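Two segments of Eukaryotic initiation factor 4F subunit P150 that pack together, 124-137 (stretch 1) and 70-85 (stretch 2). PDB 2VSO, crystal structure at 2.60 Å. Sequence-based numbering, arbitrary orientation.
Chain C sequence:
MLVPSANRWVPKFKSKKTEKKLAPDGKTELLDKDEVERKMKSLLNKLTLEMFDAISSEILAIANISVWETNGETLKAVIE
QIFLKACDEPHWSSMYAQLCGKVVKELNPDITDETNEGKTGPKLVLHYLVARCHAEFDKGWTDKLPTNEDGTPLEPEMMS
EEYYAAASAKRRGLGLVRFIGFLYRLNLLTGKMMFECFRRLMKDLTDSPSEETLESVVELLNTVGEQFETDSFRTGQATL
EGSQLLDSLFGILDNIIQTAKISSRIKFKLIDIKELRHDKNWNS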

ATOM      1  N   LEU C 124     -29.038  -3.149 -23.229  1.00 71.74           N
ATOM      2  CA  LEU C 124     -28.281  -2.168 -23.994  1.00 69.59           C
ATOM      3  C   LEU C 124     -26.921  -1.918 -23.360  1.00 68.15           C
ATOM      4  O   LEU C 124     -25.897  -1.954 -24.042  1.00 75.14           O
ATOM      5  CB  LEU C 124     -29.052  -0.850 -24.090  1.00 79.13           C
ATOM      6  CG  LEU C 124     -28.417   0.246 -24.953  1.00 71.46           C
ATOM      7  CD1 LEU C 124     -28.049  -0.297 -26.319  1.00 66.02           C
ATOM      8  CD2 LEU C 124     -29.330   1.466 -25.080  1.00 50.63           C
ATOM      9  N   VAL C 125     -26.917  -1.664 -22.052  1.00 58.16           N
ATOM     10  CA  VAL C 125     -25.691  -1.389 -21.328  1.00 41.64           C
ATOM     11  C   VAL C 125     -24.776  -2.607 -21.330  1.00 64.58           C
ATOM     12  O   VAL C 125     -23.555  -2.473 -21.408  1.00 59.69           O
ATOM     13  CB  VAL C 125     -25.983  -1.024 -19.883  1.00 54.82           C
ATOM     14  CG1 VAL C 125     -24.695  -0.604 -19.158  1.00 40.62           C
ATOM     15  CG2 VAL C 125     -27.024   0.050 -19.821  1.00 50.60           C
ATOM     16  N   LEU C 126     -25.372  -3.794 -21.232  1.00 65.64           N
ATOM     17  CA  LEU C 126     -24.617  -5.042 -21.229  1.00 55.70           C
ATOM     18  C   LEU C 126     -23.832  -5.158 -22.517  1.00 64.27           C
ATOM     19  O   LEU C 126     -22.647  -5.504 -22.508  1.00 64.61           O
ATOM     20  CB  LEU C 126     -25.556  -6.234 -21.085  1.00 44.48           C
ATOM     21  CG  LEU C 126     -26.025  -6.494 -19.662  1.00 68.68           C
ATOM     22  CD1 LEU C 126     -27.228  -7.426 -19.653  1.00 70.92           C
ATOM     23  CD2 LEU C 126     -24.868  -7.042 -18.812  1.00 52.73           C
ATOM     24  N   HIS C 127     -24.499  -4.859 -23.630  1.00 61.57           N
ATOM     25  CA  HIS C 127     -23.837  -4.860 -24.919  1.00 54.96           C
ATOM     26  C   HIS C 127     -22.768  -3.775 -25.008  1.00 45.09           C
ATOM     27  O   HIS C 127     -21.717  -3.983 -25.611  1.00 52.70           O
ATOM     28  CB  HIS C 127     -24.821  -4.701 -26.067  1.00 68.59           C
ATOM     29  CG  HIS C 127     -24.146  -4.453 -27.378  1.00 74.30           C
ATOM     30  ND1 HIS C 127     -23.970  -3.190 -27.892  1.00 57.25           N
ATOM     31  CD2 HIS C 127     -23.541  -5.305 -28.239  1.00 82.51           C
ATOM     32  CE1 HIS C 127     -23.304  -3.272 -29.031  1.00 67.49           C
ATOM     33  NE2 HIS C 127     -23.038  -4.542 -29.267  1.00 80.58           N
ATOM     34  N   TYR C 128     -23.039  -2.619 -24.412  1.00 48.51           N
ATOM     35  CA  TYR C 128     -22.035  -1.563 -24.314  1.00 53.07           C
ATOM     36  C   TYR C 128     -20.754  -2.026 -23.584  1.00 63.50           C
ATOM     37  O   TYR C 128     -19.634  -1.776 -24.050  1.00 58.91           O
ATOM     38  CB  TYR C 128     -22.619  -0.341 -23.615  1.00 52.32           C
ATOM     39  CG  TYR C 128     -23.381   0.594 -24.508  1.00 58.76           C
ATOM     40  CD1 TYR C 128     -24.208   0.109 -25.516  1.00 85.38           C
ATOM     41  CD2 TYR C 128     -23.288   1.962 -24.342  1.00 74.11           C
ATOM     42  CE1 TYR C 128     -24.914   0.971 -26.342  1.00 70.46           C
ATOM     43  CE2 TYR C 128     -23.992   2.833 -25.160  1.00 86.37           C
ATOM     44  CZ  TYR C 128     -24.803   2.330 -26.158  1.00 76.11           C
ATOM     45  OH  TYR C 128     -25.503   3.191 -26.971  1.00 95.81           O
ATOM     46  N   LEU C 129     -20.918  -2.700 -22.443  1.00 45.39           N
ATOM     47  CA  LEU C 129     -19.768  -3.206 -21.692  1.00 51.99           C
ATOM     48  C   LEU C 129     -18.883  -4.109 -22.556  1.00 53.13           C
ATOM     49  O   LEU C 129     -17.673  -3.904 -22.654  1.00 46.62           O
ATOM     50  CB  LEU C 129     -20.213  -3.964 -20.436  1.00 43.04           C
ATOM     51  CG  LEU C 129     -20.980  -3.182 -19.373  1.00 40.64           C
ATOM     52  CD1 LEU C 129     -21.341  -4.084 -18.208  1.00 39.77           C
ATOM     53  CD2 LEU C 129     -20.188  -1.993 -18.900  1.00 33.21           C
ATOM     54  N   VAL C 130     -19.487  -5.112 -23.176  1.00 43.74           N
ATOM     55  CA  VAL C 130     -18.737  -6.012 -24.046  1.00 61.67           C
ATOM     56  C   VAL C 130     -17.999  -5.249 -25.147  1.00 63.39           C
ATOM     57  O   VAL C 130     -16.787  -5.394 -25.302  1.00 69.63           O
ATOM     58  CB  VAL C 130     -19.643  -7.077 -24.699  1.00 75.12           C
ATOM     59  CG1 VAL C 130     -18.814  -8.272 -25.136  1.00 64.07           C
ATOM     60  CG2 VAL C 130     -20.734  -7.510 -23.732  1.00 88.92           C
ATOM     61  N   ALA C 131     -18.734  -4.435 -25.898  1.00 52.83           N
ATOM     62  CA  ALA C 131     -18.178  -3.688 -27.031  1.00 61.34           C
ATOM     63  C   ALA C 131     -16.973  -2.873 -26.608  1.00 55.37           C
ATOM     64  O   ALA C 131     -16.011  -2.723 -27.364  1.00 51.19           O
ATOM     65  CB  ALA C 131     -19.252  -2.763 -27.669  1.00 39.39           C
ATOM     66  N   ARG C 132     -17.032  -2.346 -25.393  1.00 57.29           N
ATOM     67  CA  ARG C 132     -15.934  -1.553 -24.864  1.00 43.49           C
ATOM     68  C   ARG C 132     -14.744  -2.380 -24.354  1.00 48.37           C
ATOM     69  O   ARG C 132     -13.629  -1.860 -24.317  1.00 56.77           O
ATOM     70  CB  ARG C 132     -16.441  -0.588 -23.788  1.00 35.13           C
ATOM     71  CG  ARG C 132     -15.361   0.177 -23.078  1.00 62.52           C
ATOM     72  CD  ARG C 132     -14.557   0.993 -24.042  1.00 62.23           C
ATOM     73  NE  ARG C 132     -15.378   1.980 -24.726  1.00 73.93           N
ATOM     74  CZ  ARG C 132     -14.978   2.647 -25.802  1.00 76.33           C
ATOM     75  NH1 ARG C 132     -13.773   2.419 -26.301  1.00 63.24           N
ATOM     76  NH2 ARG C 132     -15.779   3.531 -26.382  1.00 83.11           N
ATOM     77  N   CYS C 133     -14.946  -3.644 -23.974  1.00 39.53           N
ATOM     78  CA  CYS C 133     -13.775  -4.444 -23.549  1.00 55.10           C
ATOM     79  C   CYS C 133     -13.028  -4.819 -24.803  1.00 61.98           C
ATOM     80  O   CYS C 133     -11.804  -4.770 -24.848  1.00 62.48           O
ATOM     81  CB  CYS C 133     -14.122  -5.735 -22.777  1.00 43.77           C
ATOM     82  SG  CYS C 133     -15.192  -5.561 -21.349  1.00 83.61           S
ATOM     83  N   HIS C 134     -13.794  -5.201 -25.820  1.00 58.56           N
ATOM     84  CA  HIS C 134     -13.255  -5.553 -27.129  1.00 53.04           C
ATOM     85  C   HIS C 134     -12.432  -4.416 -27.692  1.00 49.64           C
ATOM     86  O   HIS C 134     -11.328  -4.618 -28.193  1.00 58.60           O
ATOM     87  CB  HIS C 134     -14.382  -5.880 -28.091  1.00 38.23           C
ATOM     88  CG  HIS C 134     -14.895  -7.282 -27.976  1.00 62.39           C
ATOM     89  ND1 HIS C 134     -14.069  -8.385 -28.064  1.00 72.44           N
ATOM     90  CD2 HIS C 134     -16.145  -7.763 -27.812  1.00 54.02           C
ATOM     91  CE1 HIS C 134     -14.794  -9.483 -27.943  1.00 73.05           C
ATOM     92  NE2 HIS C 134     -16.060  -9.134 -27.795  1.00 58.45           N
ATOM     93  N   ALA C 135     -12.964  -3.211 -27.598  1.00 44.08           N
ATOM     94  CA  ALA C 135     -12.221  -2.049 -28.059  1.00 57.41           C
ATOM     95  C   ALA C 135     -10.915  -1.906 -27.286  1.00 57.74           C
ATOM     96  O   ALA C 135      -9.834  -1.863 -27.874  1.00 65.61           O
ATOM     97  CB  ALA C 135     -13.066  -0.784 -27.940  1.00 44.97           C
ATOM     98  N   GLU C 136     -11.016  -1.843 -25.963  1.00 62.02           N
ATOM     99  CA  GLU C 136      -9.835  -1.651 -25.134  1.00 65.87           C
ATOM    100  C   GLU C 136      -8.890  -2.850 -25.239  1.00 61.73           C
ATOM    101  O   GLU C 136      -7.673  -2.695 -25.191  1.00 60.21           O
ATOM    102  CB  GLU C 136     -10.230  -1.369 -23.678  1.00 58.73           C
ATOM    103  CG  GLU C 136     -11.273  -0.252 -23.509  1.00 65.67           C
ATOM    104  CD  GLU C 136     -10.787   1.116 -23.984  1.00 80.67           C
ATOM    105  OE1 GLU C 136      -9.692   1.198 -24.567  1.00 88.44           O
ATOM    106  OE2 GLU C 136     -11.500   2.118 -23.770  1.00 87.29           O
ATOM    107  N   PHE C 137      -9.452  -4.039 -25.407  1.00 62.28           N
ATOM    108  CA  PHE C 137      -8.648  -5.249 -25.499  1.00 67.82           C
ATOM    109  C   PHE C 137      -7.834  -5.243 -26.781  1.00 65.58           C
ATOM    110  O   PHE C 137      -6.631  -5.489 -26.765  1.00 68.97           O
ATOM    111  CB  PHE C 137      -9.538  -6.500 -25.442  1.00 65.16           C
ATOM    112  CG  PHE C 137      -8.796  -7.770 -25.102  1.00 62.72           C
ATOM    113  CD1 PHE C 137      -8.391  -8.032 -23.789  1.00 65.10           C
ATOM    114  CD2 PHE C 137      -8.504  -8.705 -26.088  1.00 66.44           C
ATOM    115  CE1 PHE C 137      -7.709  -9.207 -23.463  1.00 49.82           C
ATOM    116  CE2 PHE C 137      -7.824  -9.878 -25.775  1.00 74.63           C
ATOM    117  CZ  PHE C 137      -7.426 -10.130 -24.458  1.00 71.74           C
TER
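Stretch 2 70-85: TNGETLKAVIEQIFLK

This is a helix-on-helix contact held by side-chain packing, with no hydrogen bond crossing between the stretches and with Tyr128 and Phe83 each the most covered residue of its stretch. Stretch 2 opens with a short non-helical lead-in that includes Gly72, and the helix carrying Leu75, Ile79 and Phe83 continues past Lys85. Its N-to-C direction makes 51° with that of helix 124-137 (signed crossing angle -51°), and the axes approach to 10.0 Å. The register is a ladder of CA pairs: Tyr128 CA to Lys76 CA 6.8 Å, Leu129 CA to Ile79 CA 7.0 Å, Arg132 CA to Glu80 CA 6.7 Å.

Leu75, Ile79 and Phe83, spaced four apart and so on one side of their helix, all point toward stretch 1. Leu75 CG lies 3.8 Å from Tyr128 CE2, and Lys76 brings its aliphatic chain against the same ring, with CG 3.2 Å from Tyr128 CE2. Gly72 makes room for the end of that ring: its CA is 3.7 Å from Tyr128 OH, and an ideal CB would come within 2.3 Å of this oxygen, a clash. Its positive phi also favours glycine. Ile79 sits centrally, placing CG2 4.0 Å from Leu129 CD2 and CG1 4.2 Å from Tyr128 CB.

Phe83 is a knob in a hole formed by Leu129, Arg132, Cys133 and Glu136. Arg132 CG covers one ring face, 3.8 Å from the centroid of the Phe83 ring, while Cys133 SG meets the edge, 3.4 Å from Phe83 CE1. Charge joins the packing in the walls of this hole. Glu80 CG lies over one face of the Arg132 guanidinium, 3.5 Å from Arg132 CZ, and Arg132 NH1 forms a salt bridge with Glu136 OE2 (3.4 Å) within its own helix. The rule is apolar contact at the centre, with long charged residues contributing their methylenes.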

ATOM      1  N   THR C  70     -29.999   9.931 -29.750  1.00 47.48           N
ATOM      2  CA  THR C  70     -30.446   9.036 -30.797  1.00 58.06           C
ATOM      3  C   THR C  70     -29.470   7.892 -30.984  1.00 58.60           C
ATOM      4  O   THR C  70     -29.842   6.791 -31.385  1.00 79.97           O
ATOM      5  CB  THR C  70     -30.661   9.841 -32.112  1.00 68.74           C
ATOM      6  OG1 THR C  70     -31.752  10.755 -31.928  1.00 48.69           O
ATOM      7  CG2 THR C  70     -30.943   8.925 -33.292  1.00 51.59           C
ATOM      8  N   ASN C  71     -28.213   8.152 -30.659  1.00 68.34           N
ATOM      9  CA  ASN C  71     -27.176   7.141 -30.804  1.00 63.46           C
ATOM     10  C   ASN C  71     -26.425   6.847 -29.521  1.00 58.54           C
ATOM     11  O   ASN C  71     -25.257   6.464 -29.570  1.00 64.60           O
ATOM     12  CB  ASN C  71     -26.201   7.556 -31.895  1.00 67.85           C
ATOM     13  CG  ASN C  71     -26.885   7.764 -33.220  1.00 77.52           C
ATOM     14  OD1 ASN C  71     -27.714   6.952 -33.629  1.00 88.36           O
ATOM     15  ND2 ASN C  71     -26.558   8.859 -33.896  1.00 75.34           N
ATOM     16  N   GLY C  72     -27.104   7.027 -28.385  1.00 45.72           N
ATOM     17  CA  GLY C  72     -26.546   6.732 -27.067  1.00 62.32           C
ATOM     18  C   GLY C  72     -25.145   7.259 -26.777  1.00 69.07           C
ATOM     19  O   GLY C  72     -24.394   6.666 -26.003  1.00 71.44           O
ATOM     20  N   GLU C  73     -24.801   8.392 -27.377  1.00 61.94           N
ATOM     21  CA  GLU C  73     -23.420   8.874 -27.374  1.00 59.74           C
ATOM     22  C   GLU C  73     -22.818   9.211 -26.001  1.00 55.29           C
ATOM     23  O   GLU C  73     -21.616   9.064 -25.813  1.00 58.43           O
ATOM     24  CB  GLU C  73     -23.262  10.073 -28.321  1.00 53.35           C
ATOM     25  CG  GLU C  73     -24.415  11.063 -28.287  1.00 72.75           C
ATOM     26  CD  GLU C  73     -25.289  10.998 -29.540  1.00 72.43           C
ATOM     27  OE1 GLU C  73     -25.684   9.878 -29.941  1.00 52.65           O
ATOM     28  OE2 GLU C  73     -25.572  12.073 -30.114  1.00 65.19           O
ATOM     29  N   THR C  74     -23.652   9.676 -25.073  1.00 43.90           N
ATOM     30  CA  THR C  74     -23.224  10.142 -23.757  1.00 39.29           C
ATOM     31  C   THR C  74     -23.026   8.966 -22.804  1.00 55.09           C
ATOM     32  O   THR C  74     -22.096   8.943 -22.008  1.00 57.82           O
ATOM     33  CB  THR C  74     -24.261  11.098 -23.146  1.00 55.64           C
ATOM     34  OG1 THR C  74     -24.167  12.384 -23.777  1.00 67.82           O
ATOM     35  CG2 THR C  74     -24.047  11.245 -21.640  1.00 36.82           C
ATOM     36  N   LEU C  75     -23.922   7.993 -22.905  1.00 66.61           N
ATOM     37  CA  LEU C  75     -23.806   6.749 -22.169  1.00 59.06           C
ATOM     38  C   LEU C  75     -22.618   5.922 -22.661  1.00 49.27           C
ATOM     39  O   LEU C  75     -21.909   5.325 -21.865  1.00 47.61           O
ATOM     40  CB  LEU C  75     -25.102   5.955 -22.295  1.00 52.58           C
ATOM     41  CG  LEU C  75     -25.083   4.485 -21.893  1.00 50.53           C
ATOM     42  CD1 LEU C  75     -24.751   4.333 -20.418  1.00 35.22           C
ATOM     43  CD2 LEU C  75     -26.437   3.887 -22.215  1.00 45.82           C
ATOM     44  N   LYS C  76     -22.402   5.868 -23.972  1.00 61.46           N
ATOM     45  CA  LYS C  76     -21.203   5.210 -24.492  1.00 52.52           C
ATOM     46  C   LYS C  76     -20.000   5.880 -23.858  1.00 59.44           C
ATOM     47  O   LYS C  76     -18.989   5.232 -23.569  1.00 64.12           O
ATOM     48  CB  LYS C  76     -21.074   5.391 -26.003  1.00 41.26           C
ATOM     49  CG  LYS C  76     -22.011   4.575 -26.892  1.00 51.45           C
ATOM     50  CD  LYS C  76     -21.876   5.047 -28.364  1.00 35.32           C
ATOM     51  CE  LYS C  76     -22.780   4.280 -29.334  1.00 52.51           C
ATOM     52  NZ  LYS C  76     -23.087   5.082 -30.570  1.00 60.87           N
ATOM     53  N   ALA C  77     -20.119   7.192 -23.658  1.00 36.30           N
ATOM     54  CA  ALA C  77     -18.991   8.004 -23.253  1.00 47.02           C
ATOM     55  C   ALA C  77     -18.671   7.759 -21.767  1.00 52.37           C
ATOM     56  O   ALA C  77     -17.509   7.704 -21.358  1.00 64.96           O
ATOM     57  CB  ALA C  77     -19.283   9.468 -23.531  1.00 34.24           C
ATOM     58  N   VAL C  78     -19.730   7.587 -20.986  1.00 53.22           N
ATOM     59  CA  VAL C  78     -19.657   7.248 -19.579  1.00 43.73           C
ATOM     60  C   VAL C  78     -19.060   5.862 -19.343  1.00 53.22           C
ATOM     61  O   VAL C  78     -18.176   5.713 -18.507  1.00 66.29           O
ATOM     62  CB  VAL C  78     -21.045   7.312 -18.941  1.00 48.01           C
ATOM     63  CG1 VAL C  78     -21.094   6.474 -17.668  1.00 35.07           C
ATOM     64  CG2 VAL C  78     -21.430   8.757 -18.680  1.00 38.59           C
ATOM     65  N   ILE C  79     -19.532   4.853 -20.072  1.00 51.89           N
ATOM     66  CA  ILE C  79     -18.927   3.519 -19.981  1.00 53.56           C
ATOM     67  C   ILE C  79     -17.432   3.594 -20.281  1.00 42.52           C
ATOM     68  O   ILE C  79     -16.618   2.986 -19.602  1.00 67.93           O
ATOM     69  CB  ILE C  79     -19.539   2.495 -20.977  1.00 43.60           C
ATOM     70  CG1 ILE C  79     -21.027   2.243 -20.710  1.00 35.88           C
ATOM     71  CG2 ILE C  79     -18.772   1.200 -20.930  1.00 43.15           C
ATOM     72  CD1 ILE C  79     -21.443   2.500 -19.300  1.00 41.79           C
ATOM     73  N   GLU C  80     -17.074   4.337 -21.317  1.00 51.99           N
ATOM     74  CA  GLU C  80     -15.700   4.348 -21.789  1.00 46.99           C
ATOM     75  C   GLU C  80     -14.783   4.962 -20.742  1.00 66.86           C
ATOM     76  O   GLU C  80     -13.609   4.598 -20.622  1.00 72.76           O
ATOM     77  CB  GLU C  80     -15.602   5.141 -23.076  1.00 38.10           C
ATOM     78  CG  GLU C  80     -14.193   5.257 -23.616  1.00 59.51           C
ATOM     79  CD  GLU C  80     -14.041   6.384 -24.622  1.00 67.63           C
ATOM     80  OE1 GLU C  80     -12.988   6.439 -25.290  1.00 60.43           O
ATOM     81  OE2 GLU C  80     -14.970   7.215 -24.738  1.00 78.80           O
ATOM     82  N   GLN C  81     -15.337   5.897 -19.983  1.00 50.84           N
ATOM     83  CA  GLN C  81     -14.580   6.589 -18.959  1.00 50.94           C
ATOM     84  C   GLN C  81     -14.434   5.749 -17.696  1.00 54.92           C
ATOM     85  O   GLN C  81     -13.447   5.881 -16.973  1.00 56.07           O
ATOM     86  CB  GLN C  81     -15.249   7.912 -18.612  1.00 47.66           C
ATOM     87  CG  GLN C  81     -14.897   9.044 -19.527  1.00 53.38           C
ATOM     88  CD  GLN C  81     -15.509  10.347 -19.059  1.00 84.80           C
ATOM     89  OE1 GLN C  81     -15.146  10.874 -18.006  1.00 78.45           O
ATOM     90  NE2 GLN C  81     -16.444  10.878 -19.840  1.00102.04           N
ATOM     91  N   ILE C  82     -15.426   4.906 -17.425  1.00 49.04           N
ATOM     92  CA  ILE C  82     -15.369   4.023 -16.271  1.00 49.67           C
ATOM     93  C   ILE C  82     -14.294   2.983 -16.504  1.00 49.66           C
ATOM     94  O   ILE C  82     -13.580   2.607 -15.578  1.00 55.91           O
ATOM     95  CB  ILE C  82     -16.707   3.317 -15.991  1.00 48.30           C
ATOM     96  CG1 ILE C  82     -17.772   4.335 -15.592  1.00 55.90           C
ATOM     97  CG2 ILE C  82     -16.532   2.301 -14.876  1.00 33.76           C
ATOM     98  CD1 ILE C  82     -19.130   3.732 -15.347  1.00 49.08           C
ATOM     99  N   PHE C  83     -14.174   2.532 -17.747  1.00 39.15           N
ATOM    100  CA  PHE C  83     -13.113   1.594 -18.112  1.00 46.81           C
ATOM    101  C   PHE C  83     -11.733   2.221 -18.005  1.00 53.45           C
ATOM    102  O   PHE C  83     -10.803   1.609 -17.481  1.00 71.39           O
ATOM    103  CB  PHE C  83     -13.311   1.034 -19.516  1.00 38.38           C
ATOM    104  CG  PHE C  83     -14.139  -0.211 -19.561  1.00 46.16           C
ATOM    105  CD1 PHE C  83     -13.583  -1.414 -19.964  1.00 25.54           C
ATOM    106  CD2 PHE C  83     -15.477  -0.186 -19.202  1.00 47.34           C
ATOM    107  CE1 PHE C  83     -14.354  -2.567 -20.025  1.00 36.95           C
ATOM    108  CE2 PHE C  83     -16.244  -1.342 -19.245  1.00 51.60           C
ATOM    109  CZ  PHE C  83     -15.679  -2.533 -19.652  1.00 38.67           C
ATOM    110  N   LEU C  84     -11.593   3.440 -18.508  1.00 51.31           N
ATOM    111  CA  LEU C  84     -10.314   4.132 -18.408  1.00 49.74           C
ATOM    112  C   LEU C  84      -9.912   4.295 -16.933  1.00 46.59           C
ATOM    113  O   LEU C  84      -8.756   4.080 -16.576  1.00 64.03           O
ATOM    114  CB  LEU C  84     -10.371   5.478 -19.139  1.00 49.52           C
ATOM    115  CG  LEU C  84     -10.617   5.388 -20.654  1.00 54.17           C
ATOM    116  CD1 LEU C  84     -10.804   6.758 -21.265  1.00 60.18           C
ATOM    117  CD2 LEU C  84      -9.497   4.663 -21.359  1.00 46.94           C
ATOM    118  N   LYS C  85     -10.871   4.654 -16.082  1.00 35.88           N
ATOM    119  CA  LYS C  85     -10.642   4.756 -14.645  1.00 31.02           C
ATOM    120  C   LYS C  85     -10.285   3.402 -14.051  1.00 46.69           C
ATOM    121  O   LYS C  85      -9.305   3.279 -13.329  1.00 51.16           O
ATOM    122  CB  LYS C  85     -11.876   5.298 -13.920  1.00 31.41           C
ATOM    123  CG  LYS C  85     -11.658   6.631 -13.189  1.00 41.78           C
ATOM    124  CD  LYS C  85     -10.765   6.447 -11.977  1.00 45.39           C
ATOM    125  CE  LYS C  85     -10.004   7.704 -11.620  1.00 55.12           C
ATOM    126  NZ  LYS C  85     -10.710   8.556 -10.631  1.00 52.69           N
TER